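CalS13 (Micromonospora echinospora, PDB 4ZAS) probably transfers an amino group to a nucleotide-linked keto sugar, as a pyridoxal-phosphate-dependent aminotransferase of the DegT/DnrJ/EryC1 family. Local coordinates at residues Glu290-His295 with Glu322-Met327; His162-Pro167 with Cys194-Gly199; Leu90-Arg95 with Asp241-Arg246; Leu86-Ser91 with Tyr269-Asn274. One frame throughout, in Å; residues are numbered along the deposited sequence.

Interaction 1: Glu290-His295 with Glu322-Met327; sequences ELLRRH and EPAFWM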
loop_
_atom_site.group_PDB
_atom_site.type_symbol
_atom_site.label_atom_id
_atom_site.label_comp_id
_atom_site.label_asym_id
_atom_site.label_seq_id
_atom_site.Cartn_x
_atom_site.Cartn_y
_atom_site.Cartn_z
ATOM N N GLU A 290 21.238 -17.847 9.236
ATOM C CA GLU A 290 21.551 -18.215 10.609
ATOM C C GLU A 290 20.316 -18.071 11.507
ATOM O O GLU A 290 20.106 -18.885 12.408
ATOM C CB GLU A 290 22.725 -17.385 11.145
ATOM C CG GLU A 290 22.957 -17.515 12.655
ATOM C CD GLU A 290 23.270 -18.951 13.120
ATOM O OE1 GLU A 290 23.715 -19.792 12.299
ATOM O OE2 GLU A 290 23.073 -19.235 14.324
ATOM N N LEU A 291 19.502 -17.041 11.279
ATOM C CA LEU A 291 18.290 -16.881 12.077
ATOM C C LEU A 291 17.321 -18.030 11.849
ATOM O O LEU A 291 16.717 -18.534 12.788
ATOM C CB LEU A 291 17.587 -15.556 11.764
ATOM C CG LEU A 291 18.477 -14.344 12.002
ATOM C CD1 LEU A 291 17.657 -13.062 11.898
ATOM C CD2 LEU A 291 19.217 -14.461 13.347
ATOM N N LEU A 292 17.179 -18.439 10.596
ATOM C CA LEU A 292 16.302 -19.541 10.244
ATOM C C LEU A 292 16.796 -20.859 10.847
ATOM O O LEU A 292 15.991 -21.682 11.293
ATOM C CB LEU A 292 16.193 -19.674 8.727
ATOM C CG LEU A 292 15.321 -20.839 8.269
ATOM C CD1 LEU A 292 13.855 -20.629 8.712
ATOM C CD2 LEU A 292 15.459 -21.061 6.757
ATOM N N ARG A 293 18.112 -21.062 10.839
ATOM C CA ARG A 293 18.704 -22.274 11.397
ATOM C C ARG A 293 18.367 -22.377 12.886
ATOM O O ARG A 293 18.093 -23.465 13.393
ATOM C CB ARG A 293 20.219 -22.284 11.196
ATOM C CG ARG A 293 20.885 -23.602 11.510
ATOM C CD ARG A 293 22.383 -23.432 11.788
ATOM N NE ARG A 293 22.612 -22.584 12.952
ATOM C CZ ARG A 293 22.527 -23.016 14.210
ATOM N NH1 ARG A 293 22.223 -24.286 14.462
ATOM N NH2 ARG A 293 22.738 -22.181 15.219
ATOM N N ARG A 294 18.360 -21.240 13.580
ATOM C CA ARG A 294 18.041 -21.244 15.003
ATOM C C ARG A 294 16.552 -21.553 15.246
ATOM O O ARG A 294 16.224 -22.293 16.176
ATOM C CB ARG A 294 18.422 -19.913 15.653
ATOM C CG ARG A 294 19.918 -19.752 15.933
ATOM C CD ARG A 294 20.159 -18.578 16.882
ATOM N NE ARG A 294 21.036 -17.572 16.293
ATOM C CZ ARG A 294 21.022 -16.284 16.628
ATOM N NH1 ARG A 294 20.183 -15.849 17.561
ATOM N NH2 ARG A 294 21.848 -15.429 16.027
ATOM N N HIS A 295 15.659 -21.003 14.412
ATOM C CA HIS A 295 14.235 -21.343 14.480
ATOM C C HIS A 295 14.069 -22.884 14.414
ATOM O O HIS A 295 13.383 -23.492 15.245
ATOM C CB HIS A 295 13.443 -20.684 13.335
ATOM C CG HIS A 295 12.920 -19.301 13.624
ATOM N ND1 HIS A 295 11.573 -19.030 13.763
ATOM C CD2 HIS A 295 13.555 -18.105 13.737
ATOM C CE1 HIS A 295 11.402 -17.732 13.968
ATOM N NE2 HIS A 295 12.589 -17.149 13.963
ATOM N N GLU A 322 10.696 -29.159 4.751
ATOM C CA GLU A 322 11.465 -28.562 5.832
ATOM C C GLU A 322 10.835 -27.248 6.271
ATOM O O GLU A 322 11.079 -26.205 5.670
ATOM C CB GLU A 322 12.901 -28.343 5.388
ATOM C CG GLU A 322 13.930 -28.808 6.372
ATOM C CD GLU A 322 15.320 -28.676 5.807
ATOM O OE1 GLU A 322 15.442 -28.370 4.597
ATOM O OE2 GLU A 322 16.287 -28.853 6.574
ATOM N N PRO A 323 10.001 -27.305 7.312
ATOM C CA PRO A 323 9.238 -26.160 7.816
ATOM C C PRO A 323 10.116 -25.031 8.330
ATOM O O PRO A 323 11.273 -25.260 8.687
ATOM C CB PRO A 323 8.414 -26.762 8.951
ATOM C CG PRO A 323 8.336 -28.196 8.637
ATOM C CD PRO A 323 9.623 -28.557 7.985
ATOM N N ALA A 324 9.556 -23.822 8.358
ATOM C CA ALA A 324 10.296 -22.633 8.778
ATOM C C ALA A 324 10.079 -22.322 10.244
ATOM O O ALA A 324 10.857 -21.578 10.834
ATOM C CB ALA A 324 9.904 -21.417 7.926
ATOM N N PHE A 325 8.991 -22.843 10.808
ATOM C CA PHE A 325 8.681 -22.663 12.224
ATOM C C PHE A 325 8.795 -21.213 12.689
ATOM O O PHE A 325 9.566 -20.911 13.596
ATOM C CB PHE A 325 9.587 -23.551 13.079
ATOM C CG PHE A 325 9.311 -25.024 12.923
ATOM C CD1 PHE A 325 8.203 -25.594 13.522
ATOM C CD2 PHE A 325 10.166 -25.833 12.196
ATOM C CE1 PHE A 325 7.947 -26.937 13.391
ATOM C CE2 PHE A 325 9.914 -27.176 12.058
ATOM C CZ PHE A 325 8.804 -27.730 12.660
ATOM N N TRP A 326 8.030 -20.323 12.065
ATOM C CA TRP A 326 8.010 -18.908 12.439
ATOM C C TRP A 326 7.565 -18.746 13.888
ATOM O O TRP A 326 8.056 -17.873 14.620
ATOM C CB TRP A 326 7.078 -18.121 11.518
ATOM C CG TRP A 326 7.129 -16.651 11.753
ATOM C CD1 TRP A 326 8.249 -15.865 11.791
ATOM C CD2 TRP A 326 6.018 -15.779 11.978
ATOM N NE1 TRP A 326 7.897 -14.558 12.013
ATOM C CE2 TRP A 326 6.532 -14.477 12.131
ATOM C CE3 TRP A 326 4.639 -15.968 12.052
ATOM C CZ2 TRP A 326 5.716 -13.376 12.366
ATOM C CZ3 TRP A 326 3.825 -14.862 12.282
ATOM C CH2 TRP A 326 4.367 -13.591 12.438
ATOM N N MET A 327 6.567 -19.551 14.248
ATOM C CA MET A 327 6.154 -19.759 15.624
ATOM C C MET A 327 5.992 -21.263 15.796
ATOM O O MET A 327 5.967 -21.983 14.818
ATOM C CB MET A 327 4.856 -19.006 15.928
ATOM C CG MET A 327 5.025 -17.504 15.916
ATOM S SD MET A 327 3.501 -16.577 16.182
ATOM C CE MET A 327 2.598 -17.008 14.723
#
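His-295 ND1 donates to the backbone carbonyl of Phe-325 at 2.8 Å from ND1 to O, and the N-H...O angle of 179° makes the bond essentially straight. The acceptor lies in the plane of the imidazole, at its edge, whereas the donor stands 37° out of the carbonyl plane and so does not follow a lone pair. CG sits anti to the carbonyl carbon (chi1 -88°), which turns the ring from helix 275-305 toward the loop 322-327. Beside the bond, His-295 CE1 comes within 3.4 Å of Trp-326 O, again near the ring plane, while His-295 CB packs at 3.7 Å from Ala-324 O. One turn earlier, Leu-292 CD1 rests 4.1 Å from Ala-324 CB, an apolar contact next to the polar one. Trp-326 sends its NE1 to Ile-221 O and lies close to the bound dTDP-4-keto-6-deoxyglucose. A donor at ND1 satisfies the buried carbonyl of Phe-325, and together the straight bond and the in-plane acceptor probably fix the rotation of the imidazole.

Interaction 2: His162-Pro167 with Cys194-Gly199; sequences HWLGYP and CAQAWG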
loop_
_atom_site.group_PDB
_atom_site.type_symbol
_atom_site.label_atom_id
_atom_site.label_comp_id
_atom_site.label_asym_id
_atom_site.label_seq_id
_atom_site.Cartn_x
_atom_site.Cartn_y
_atom_site.Cartn_z
ATOM N N HIS A 162 0.564 -21.425 3.940
ATOM C CA HIS A 162 1.534 -22.259 4.650
ATOM C C HIS A 162 1.640 -21.759 6.081
ATOM O O HIS A 162 2.610 -21.093 6.436
ATOM C CB HIS A 162 2.906 -22.183 3.994
ATOM C CG HIS A 162 2.913 -22.518 2.535
ATOM N ND1 HIS A 162 2.740 -23.802 2.060
ATOM C CD2 HIS A 162 3.087 -21.733 1.443
ATOM C CE1 HIS A 162 2.812 -23.795 0.740
ATOM N NE2 HIS A 162 3.022 -22.553 0.341
ATOM N N TRP A 163 0.663 -22.091 6.909
ATOM C CA TRP A 163 0.632 -21.566 8.266
ATOM C C TRP A 163 1.919 -21.896 9.031
ATOM O O TRP A 163 2.412 -23.026 8.987
ATOM C CB TRP A 163 -0.596 -22.087 9.018
ATOM C CG TRP A 163 -0.831 -21.376 10.309
ATOM C CD1 TRP A 163 -0.788 -21.915 11.567
ATOM C CD2 TRP A 163 -1.116 -19.978 10.481
ATOM N NE1 TRP A 163 -1.044 -20.941 12.508
ATOM C CE2 TRP A 163 -1.247 -19.745 11.863
ATOM C CE3 TRP A 163 -1.274 -18.903 9.597
ATOM C CZ2 TRP A 163 -1.535 -18.478 12.384
ATOM C CZ3 TRP A 163 -1.558 -17.643 10.120
ATOM C CH2 TRP A 163 -1.685 -17.448 11.498
ATOM N N LEU A 164 2.490 -20.859 9.647
ATOM C CA LEU A 164 3.739 -20.908 10.419
ATOM C C LEU A 164 4.946 -21.332 9.594
ATOM O O LEU A 164 6.015 -21.570 10.141
ATOM C CB LEU A 164 3.575 -21.839 11.612
ATOM C CG LEU A 164 2.380 -21.418 12.461
ATOM C CD1 LEU A 164 2.147 -22.409 13.565
ATOM C CD2 LEU A 164 2.589 -20.005 13.018
ATOM N N GLY A 165 4.788 -21.394 8.279
ATOM C CA GLY A 165 5.864 -21.853 7.416
ATOM C C GLY A 165 5.916 -23.363 7.252
ATOM O O GLY A 165 6.929 -23.916 6.802
ATOM N N TYR A 166 4.835 -24.044 7.626
ATOM C CA TYR A 166 4.722 -25.472 7.357
ATOM C C TYR A 166 4.052 -25.638 6.003
ATOM O O TYR A 166 2.901 -25.254 5.824
ATOM C CB TYR A 166 3.939 -26.231 8.463
ATOM C CG TYR A 166 3.891 -27.727 8.223
ATOM C CD1 TYR A 166 4.885 -28.573 8.718
ATOM C CD2 TYR A 166 2.874 -28.295 7.467
ATOM C CE1 TYR A 166 4.850 -29.958 8.485
ATOM C CE2 TYR A 166 2.831 -29.677 7.230
ATOM C CZ TYR A 166 3.822 -30.503 7.739
ATOM O OH TYR A 166 3.774 -31.862 7.491
ATOM N N PRO A 167 4.783 -26.186 5.044
ATOM C CA PRO A 167 4.286 -26.285 3.666
ATOM C C PRO A 167 3.042 -27.145 3.458
ATOM O O PRO A 167 2.989 -28.305 3.860
ATOM C CB PRO A 167 5.466 -26.901 2.914
ATOM C CG PRO A 167 6.673 -26.513 3.733
ATOM C CD PRO A 167 6.199 -26.570 5.164
ATOM N N CYS A 194 2.789 -17.289 1.270
ATOM C CA CYS A 194 4.038 -17.714 1.897
ATOM C C CYS A 194 4.556 -16.678 2.894
ATOM O O CYS A 194 5.756 -16.603 3.142
ATOM C CB CYS A 194 5.112 -17.980 0.833
ATOM S SG CYS A 194 4.604 -19.076 -0.470
ATOM N N ALA A 195 3.654 -15.877 3.454
ATOM C CA ALA A 195 4.036 -14.748 4.303
ATOM C C ALA A 195 4.938 -15.140 5.477
ATOM O O ALA A 195 5.862 -14.401 5.825
ATOM C CB ALA A 195 2.799 -14.056 4.823
ATOM N N GLN A 196 4.682 -16.295 6.083
ATOM C CA GLN A 196 5.469 -16.714 7.233
ATOM C C GLN A 196 6.482 -17.768 6.844
ATOM O O GLN A 196 7.084 -18.403 7.706
ATOM C CB GLN A 196 4.566 -17.244 8.336
ATOM C CG GLN A 196 3.421 -16.343 8.643
ATOM C CD GLN A 196 2.420 -16.974 9.573
ATOM O OE1 GLN A 196 2.498 -18.155 9.853
ATOM N NE2 GLN A 196 1.500 -16.173 10.100
ATOM N N ALA A 197 6.636 -17.981 5.545
ATOM C CA ALA A 197 7.304 -19.183 5.054
ATOM C C ALA A 197 8.665 -18.936 4.448
ATOM O O ALA A 197 9.178 -19.803 3.759
ATOM C CB ALA A 197 6.417 -19.871 4.024
ATOM N N TRP A 198 9.265 -17.777 4.688
ATOM C CA TRP A 198 10.603 -17.559 4.154
ATOM C C TRP A 198 11.538 -18.652 4.641
ATOM O O TRP A 198 11.638 -18.893 5.830
ATOM C CB TRP A 198 11.179 -16.190 4.550
ATOM C CG TRP A 198 12.636 -16.146 4.173
ATOM C CD1 TRP A 198 13.688 -16.591 4.917
ATOM C CD2 TRP A 198 13.189 -15.668 2.948
ATOM N NE1 TRP A 198 14.860 -16.431 4.226
ATOM C CE2 TRP A 198 14.583 -15.856 3.016
ATOM C CE3 TRP A 198 12.640 -15.107 1.794
ATOM C CZ2 TRP A 198 15.438 -15.489 1.987
ATOM C CZ3 TRP A 198 13.488 -14.754 0.767
ATOM C CH2 TRP A 198 14.874 -14.943 0.871
ATOM N N GLY A 199 12.233 -19.306 3.722
ATOM C CA GLY A 199 13.190 -20.324 4.099
ATOM C C GLY A 199 12.575 -21.706 4.042
ATOM O O GLY A 199 13.281 -22.719 3.989
#
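This is a buried loop-to-loop contact at the carboxyl ends of the neighbouring parallel strands 155-161 and 189-193, in the large mixed sheet of the fold type I aminotransferase architecture; Gln-196 bridges to Trp-163 and Leu-164, and Gly-165 packs on Ala-197. Gln-196 lies in a type I turn running from Cys-194 to Ala-197. Beyond CG its chain is extended (chi2 171°), which carries the amide across to Leu-164, whose N donates to Gln-196 OE1 at 2.7 Å. The donor approaches nearly along the C=O axis, although the bond is bent at the hydrogen (136°). The same OE1 lies 3.9 Å above one face of the Trp-163 indole, toward its rim, and Gln-196 NE2 is 3.4 Å from Trp-163 CZ3, with amide and ring planes 47° apart. NE2 is also bonded to O3 of the pyridoxal-phosphate-modified lysine at position 222, so the Leu-164 bond probably helps orient the amide toward the cofactor. Gly-165 CA comes 3.8 Å from Ala-197 CA; a beta carbon on Gly-165 would collide with Gln-196 O. At the strand ends, Cys-194 SG approaches the edge of the His-162 ring, 3.6 Å from CD2.

Interaction 3: Leu90-Arg95 with Asp241-Arg246; sequences LSLAAR and DRLRLR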
loop_
_atom_site.group_PDB
_atom_site.type_symbol
_atom_site.label_atom_id
_atom_site.label_comp_id
_atom_site.label_asym_id
_atom_site.label_seq_id
_atom_site.Cartn_x
_atom_site.Cartn_y
_atom_site.Cartn_z
ATOM N N LEU A 90 -4.376 -11.612 -6.812
ATOM C CA LEU A 90 -5.768 -11.965 -7.025
ATOM C C LEU A 90 -6.430 -11.169 -8.157
ATOM O O LEU A 90 -7.410 -11.634 -8.768
ATOM C CB LEU A 90 -6.533 -11.774 -5.718
ATOM C CG LEU A 90 -6.140 -12.882 -4.742
ATOM C CD1 LEU A 90 -6.668 -12.589 -3.368
ATOM C CD2 LEU A 90 -6.659 -14.226 -5.243
ATOM N N SER A 91 -5.865 -10.001 -8.474
ATOM C CA SER A 91 -6.385 -9.183 -9.555
ATOM C C SER A 91 -6.268 -9.918 -10.910
ATOM O O SER A 91 -7.029 -9.641 -11.836
ATOM C CB SER A 91 -5.647 -7.850 -9.617
ATOM O OG SER A 91 -4.425 -7.981 -10.317
ATOM N N LEU A 92 -5.352 -10.883 -10.994
ATOM C CA LEU A 92 -5.216 -11.747 -12.166
ATOM C C LEU A 92 -6.469 -12.570 -12.374
ATOM O O LEU A 92 -6.863 -12.868 -13.514
ATOM C CB LEU A 92 -4.035 -12.687 -12.003
ATOM C CG LEU A 92 -2.666 -12.032 -11.934
ATOM C CD1 LEU A 92 -1.631 -13.080 -11.557
ATOM C CD2 LEU A 92 -2.340 -11.395 -13.253
ATOM N N ALA A 93 -7.064 -12.971 -11.257
ATOM C CA ALA A 93 -8.276 -13.776 -11.278
ATOM C C ALA A 93 -9.472 -12.917 -11.657
ATOM O O ALA A 93 -10.268 -13.273 -12.525
ATOM C CB ALA A 93 -8.489 -14.425 -9.936
ATOM N N ALA A 94 -9.574 -11.767 -11.000
ATOM C CA ALA A 94 -10.665 -10.827 -11.221
ATOM C C ALA A 94 -10.606 -10.172 -12.604
ATOM O O ALA A 94 -11.630 -10.009 -13.259
ATOM C CB ALA A 94 -10.645 -9.774 -10.143
ATOM N N ARG A 95 -9.405 -9.775 -13.019
ATOM C CA ARG A 95 -9.171 -9.123 -14.312
ATOM C C ARG A 95 -8.051 -9.837 -15.050
ATOM O O ARG A 95 -6.884 -9.491 -14.891
ATOM C CB ARG A 95 -8.800 -7.638 -14.158
ATOM C CG ARG A 95 -9.880 -6.720 -13.593
ATOM C CD ARG A 95 -9.286 -5.523 -12.802
ATOM N NE ARG A 95 -8.267 -4.789 -13.534
ATOM C CZ ARG A 95 -7.145 -4.332 -12.993
ATOM N NH1 ARG A 95 -6.893 -4.516 -11.703
ATOM N NH2 ARG A 95 -6.278 -3.681 -13.744
ATOM N N ASP A 241 5.372 -10.313 -16.241
ATOM C CA ASP A 241 5.227 -9.041 -16.943
ATOM C C ASP A 241 3.967 -8.331 -16.459
ATOM O O ASP A 241 4.009 -7.151 -16.104
ATOM C CB ASP A 241 5.171 -9.240 -18.457
ATOM C CG ASP A 241 6.507 -9.689 -19.043
ATOM O OD1 ASP A 241 7.543 -9.503 -18.371
ATOM O OD2 ASP A 241 6.520 -10.226 -20.176
ATOM N N ARG A 242 2.860 -9.064 -16.402
ATOM C CA ARG A 242 1.580 -8.472 -16.040
ATOM C C ARG A 242 1.543 -7.867 -14.635
ATOM O O ARG A 242 0.949 -6.813 -14.422
ATOM C CB ARG A 242 0.454 -9.494 -16.172
ATOM C CG ARG A 242 -0.905 -8.825 -16.081
ATOM C CD ARG A 242 -2.052 -9.753 -16.408
ATOM N NE ARG A 242 -1.804 -10.599 -17.573
ATOM C CZ ARG A 242 -2.146 -10.282 -18.817
ATOM N NH1 ARG A 242 -2.762 -9.135 -19.073
ATOM N NH2 ARG A 242 -1.879 -11.123 -19.806
ATOM N N LEU A 243 2.164 -8.535 -13.675
ATOM C CA LEU A 243 2.108 -8.064 -12.304
ATOM C C LEU A 243 3.020 -6.885 -12.100
ATOM O O LEU A 243 2.726 -6.006 -11.293
ATOM C CB LEU A 243 2.456 -9.187 -11.333
ATOM C CG LEU A 243 1.221 -9.571 -10.532
ATOM C CD1 LEU A 243 0.136 -9.880 -11.502
ATOM C CD2 LEU A 243 1.457 -10.753 -9.606
ATOM N N ARG A 244 4.130 -6.871 -12.830
ATOM C CA ARG A 244 5.082 -5.775 -12.746
ATOM C C ARG A 244 4.369 -4.513 -13.261
ATOM O O ARG A 244 4.507 -3.419 -12.700
ATOM C CB ARG A 244 6.330 -6.084 -13.572
ATOM C CG ARG A 244 7.613 -5.528 -13.002
ATOM C CD ARG A 244 8.848 -6.059 -13.729
ATOM N NE ARG A 244 9.409 -5.038 -14.617
ATOM C CZ ARG A 244 10.273 -4.099 -14.231
ATOM N NH1 ARG A 244 10.695 -4.049 -12.976
ATOM N NH2 ARG A 244 10.724 -3.206 -15.103
ATOM N N LEU A 245 3.548 -4.711 -14.293
ATOM C CA LEU A 245 2.742 -3.657 -14.871
ATOM C C LEU A 245 1.737 -3.098 -13.883
ATOM O O LEU A 245 1.669 -1.880 -13.691
ATOM C CB LEU A 245 1.983 -4.175 -16.097
ATOM C CG LEU A 245 2.363 -3.692 -17.488
ATOM C CD1 LEU A 245 1.409 -4.279 -18.496
ATOM C CD2 LEU A 245 2.294 -2.172 -17.524
ATOM N N ARG A 246 0.926 -3.977 -13.295
ATOM C CA ARG A 246 -0.132 -3.521 -12.400
ATOM C C ARG A 246 0.440 -3.007 -11.090
ATOM O O ARG A 246 -0.278 -2.419 -10.279
ATOM C CB ARG A 246 -1.138 -4.626 -12.127
ATOM C CG ARG A 246 -1.857 -5.071 -13.346
ATOM C CD ARG A 246 -2.941 -6.060 -13.013
ATOM N NE ARG A 246 -3.638 -6.482 -14.226
ATOM C CZ ARG A 246 -4.669 -7.315 -14.238
ATOM N NH1 ARG A 246 -5.110 -7.828 -13.098
ATOM N NH2 ARG A 246 -5.257 -7.631 -15.383
#
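Arg-246 reaches from helix 237-247 to the last turn of helix 82-94, extended from CG to NE (chi3 180°), and its guanidinium turns an edge to Ser-91 and to the carbonyl of Arg-95. NH1 donates to Ser-91 OG at 2.9 Å, with OG in the guanidinium plane, while OG itself bonds to Leu-88 O; NH1 also makes a weak bond to Ser-91 O. NH2 donates to Arg-95 O; the 2.5 Å between these two atoms is short enough for its exact value to be doubtful. The Arg-95 guanidinium lies flat on that of Arg-246, planes 13° apart, while also making a cation-pi contact with Trp-267. Leu-92 supplies the apolar part: its CD2 meets Leu-243 CD1 at 3.4 Å and Arg-242 CD at 3.6 Å. A leucine in place of Arg-246 would probably leave Arg-95 O without this donor and the Arg-95 guanidinium without its stacking partner. The arrangement is a near-perpendicular helix crossing (101°, axes 11.1 Å apart), with an arginine donating to carbonyls at the other helix's C-terminal end.

Interaction 4: Leu86-Ser91 with Tyr269-Asn274; sequences LHLALS and YRFILN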
loop_
_atom_site.group_PDB
_atom_site.type_symbol
_atom_site.label_atom_id
_atom_site.label_comp_id
_atom_site.label_asym_id
_atom_site.label_seq_id
_atom_site.Cartn_x
_atom_site.Cartn_y
_atom_site.Cartn_z
ATOM N N LEU A 86 -0.890 -10.016 -2.251
ATOM C CA LEU A 86 -2.087 -10.818 -2.460
ATOM C C LEU A 86 -3.119 -10.042 -3.259
ATOM O O LEU A 86 -3.782 -10.606 -4.137
ATOM C CB LEU A 86 -2.692 -11.287 -1.125
ATOM C CG LEU A 86 -1.890 -12.383 -0.416
ATOM C CD1 LEU A 86 -2.165 -12.390 1.077
ATOM C CD2 LEU A 86 -2.173 -13.742 -1.015
ATOM N N HIS A 87 -3.281 -8.761 -2.933
ATOM C CA HIS A 87 -4.232 -7.904 -3.650
ATOM C C HIS A 87 -3.908 -7.928 -5.153
ATOM O O HIS A 87 -4.772 -8.211 -5.977
ATOM C CB HIS A 87 -4.192 -6.489 -3.062
ATOM C CG HIS A 87 -5.343 -5.608 -3.453
ATOM N ND1 HIS A 87 -5.778 -5.464 -4.754
ATOM C CD2 HIS A 87 -6.139 -4.807 -2.702
ATOM C CE1 HIS A 87 -6.791 -4.617 -4.786
ATOM N NE2 HIS A 87 -7.026 -4.200 -3.556
ATOM N N LEU A 88 -2.640 -7.696 -5.475
ATOM C CA LEU A 88 -2.126 -7.723 -6.833
ATOM C C LEU A 88 -2.281 -9.110 -7.514
ATOM O O LEU A 88 -2.706 -9.211 -8.676
ATOM C CB LEU A 88 -0.651 -7.316 -6.812
ATOM C CG LEU A 88 0.085 -7.131 -8.144
ATOM C CD1 LEU A 88 -0.534 -6.017 -8.929
ATOM C CD2 LEU A 88 1.597 -6.899 -7.942
ATOM N N ALA A 89 -1.940 -10.178 -6.800
ATOM C CA ALA A 89 -2.024 -11.502 -7.394
ATOM C C ALA A 89 -3.464 -11.870 -7.735
ATOM O O ALA A 89 -3.752 -12.342 -8.829
ATOM C CB ALA A 89 -1.417 -12.528 -6.461
ATOM N N LEU A 90 -4.376 -11.612 -6.812
ATOM C CA LEU A 90 -5.768 -11.965 -7.025
ATOM C C LEU A 90 -6.430 -11.169 -8.157
ATOM O O LEU A 90 -7.410 -11.634 -8.768
ATOM C CB LEU A 90 -6.533 -11.774 -5.718
ATOM C CG LEU A 90 -6.140 -12.882 -4.742
ATOM C CD1 LEU A 90 -6.668 -12.589 -3.368
ATOM C CD2 LEU A 90 -6.659 -14.226 -5.243
ATOM N N SER A 91 -5.865 -10.001 -8.474
ATOM C CA SER A 91 -6.385 -9.183 -9.555
ATOM C C SER A 91 -6.268 -9.918 -10.910
ATOM O O SER A 91 -7.029 -9.641 -11.836
ATOM C CB SER A 91 -5.647 -7.850 -9.617
ATOM O OG SER A 91 -4.425 -7.981 -10.317
ATOM N N TYR A 269 -2.199 -0.423 -9.644
ATOM C CA TYR A 269 -2.192 -0.004 -8.259
ATOM C C TYR A 269 -0.888 0.718 -8.014
ATOM O O TYR A 269 -0.112 0.953 -8.945
ATOM C CB TYR A 269 -2.351 -1.210 -7.323
ATOM C CG TYR A 269 -3.486 -2.156 -7.711
ATOM C CD1 TYR A 269 -3.324 -3.102 -8.724
ATOM C CD2 TYR A 269 -4.738 -2.068 -7.092
ATOM C CE1 TYR A 269 -4.362 -3.933 -9.092
ATOM C CE2 TYR A 269 -5.781 -2.910 -7.458
ATOM C CZ TYR A 269 -5.582 -3.834 -8.456
ATOM O OH TYR A 269 -6.610 -4.662 -8.830
ATOM N N ARG A 270 -0.639 1.063 -6.759
ATOM C CA ARG A 270 0.575 1.774 -6.394
ATOM C C ARG A 270 1.176 1.008 -5.219
ATOM O O ARG A 270 0.967 1.344 -4.049
ATOM C CB ARG A 270 0.240 3.241 -6.090
ATOM C CG ARG A 270 1.202 4.068 -5.259
ATOM C CD ARG A 270 2.592 4.154 -5.810
ATOM N NE ARG A 270 3.195 5.421 -5.396
ATOM C CZ ARG A 270 4.206 5.554 -4.548
ATOM N NH1 ARG A 270 4.765 4.492 -3.989
ATOM N NH2 ARG A 270 4.656 6.764 -4.263
ATOM N N PHE A 271 1.907 -0.047 -5.574
ATOM C CA PHE A 271 2.329 -1.089 -4.654
ATOM C C PHE A 271 3.846 -1.251 -4.592
ATOM O O PHE A 271 4.335 -2.163 -3.950
ATOM C CB PHE A 271 1.723 -2.438 -5.070
ATOM C CG PHE A 271 0.258 -2.606 -4.729
ATOM C CD1 PHE A 271 -0.365 -1.779 -3.810
ATOM C CD2 PHE A 271 -0.491 -3.623 -5.324
ATOM C CE1 PHE A 271 -1.721 -1.952 -3.498
ATOM C CE2 PHE A 271 -1.836 -3.791 -5.018
ATOM C CZ PHE A 271 -2.455 -2.947 -4.108
ATOM N N ILE A 272 4.594 -0.349 -5.211
ATOM C CA ILE A 272 6.040 -0.515 -5.284
ATOM C C ILE A 272 6.700 -0.467 -3.900
ATOM O O ILE A 272 6.209 0.193 -2.986
ATOM C CB ILE A 272 6.646 0.534 -6.232
ATOM C CG1 ILE A 272 6.279 1.946 -5.787
ATOM C CG2 ILE A 272 6.129 0.320 -7.639
ATOM C CD1 ILE A 272 7.204 3.004 -6.331
ATOM N N LEU A 273 7.807 -1.196 -3.765
ATOM C CA LEU A 273 8.662 -1.159 -2.577
ATOM C C LEU A 273 9.720 -0.109 -2.811
ATOM O O LEU A 273 10.297 -0.066 -3.892
ATOM C CB LEU A 273 9.319 -2.526 -2.345
ATOM C CG LEU A 273 10.294 -2.668 -1.174
ATOM C CD1 LEU A 273 9.523 -2.847 0.114
ATOM C CD2 LEU A 273 11.279 -3.825 -1.370
ATOM N N ASN A 274 10.047 0.701 -1.811
ATOM C CA ASN A 274 10.983 1.783 -2.091
ATOM C C ASN A 274 12.423 1.407 -1.782
ATOM O O ASN A 274 12.696 0.321 -1.254
ATOM C CB ASN A 274 10.582 3.069 -1.348
ATOM C CG ASN A 274 10.703 2.979 0.171
ATOM O OD1 ASN A 274 11.374 2.100 0.748
ATOM N ND2 ASN A 274 10.061 3.947 0.837
#
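An aromatic cluster of His-87, Tyr-269 and Phe-271 joins helix 82-94 to the loop before helix 275-305, beside the dimer interface, where His-87 packs on His-87 of the second subunit and Arg-270 bonds to that subunit's pyridoxal-phosphate-modified lysine. CG of His-87 is anti to the backbone N (chi1 -165°), which carries the imidazole out to both loop rings. Phe-271 turns its edge to one face of it, CZ standing 4.0 Å from His-87 CG. Tyr-269 meets the imidazole obliquely, planes 66° apart, with CE2 3.3 Å from His-87 CE1. Leu-88 touches both loop rings: its CD1 is 4.0 Å from Tyr-269 CD1, and its CB lies at the edge of Phe-271. Beyond the rings, Tyr-269 OH approaches Ser-91 CB at 3.4 Å. Cutting Tyr-269 back to an alanine is likely to open a gap beside Leu-88 and Ser-91 and leave the imidazole freer to turn. With van der Waals and aromatic contacts alone between the segments, the fit probably rests on how the three rings and Leu-88 pack together.

In the fold
From the N terminus, helix 82-94 opens two long loops, its residues 86-91 and 90-95 overlapping at Leu-90 and Ser-91. Interaction 2 closes first, nested inside both, joining the loops that follow strands 155-161 and 189-193. Interaction 3 then brings helix 237-247 back to helix 82-94, and interaction 4 adds the following loop; Tyr-269 N bonds to Arg-246 O, and the two centres are 9 Å apart. Interaction 1 comes afterwards in series, tying helix 275-305 to the loop before strand 328-332. It touches interaction 2 through the probable bond from Trp-326 N to Leu-164 O, near the bound nucleotide sugar, whereas interactions 3 and 4 lie across the chain's centre from it.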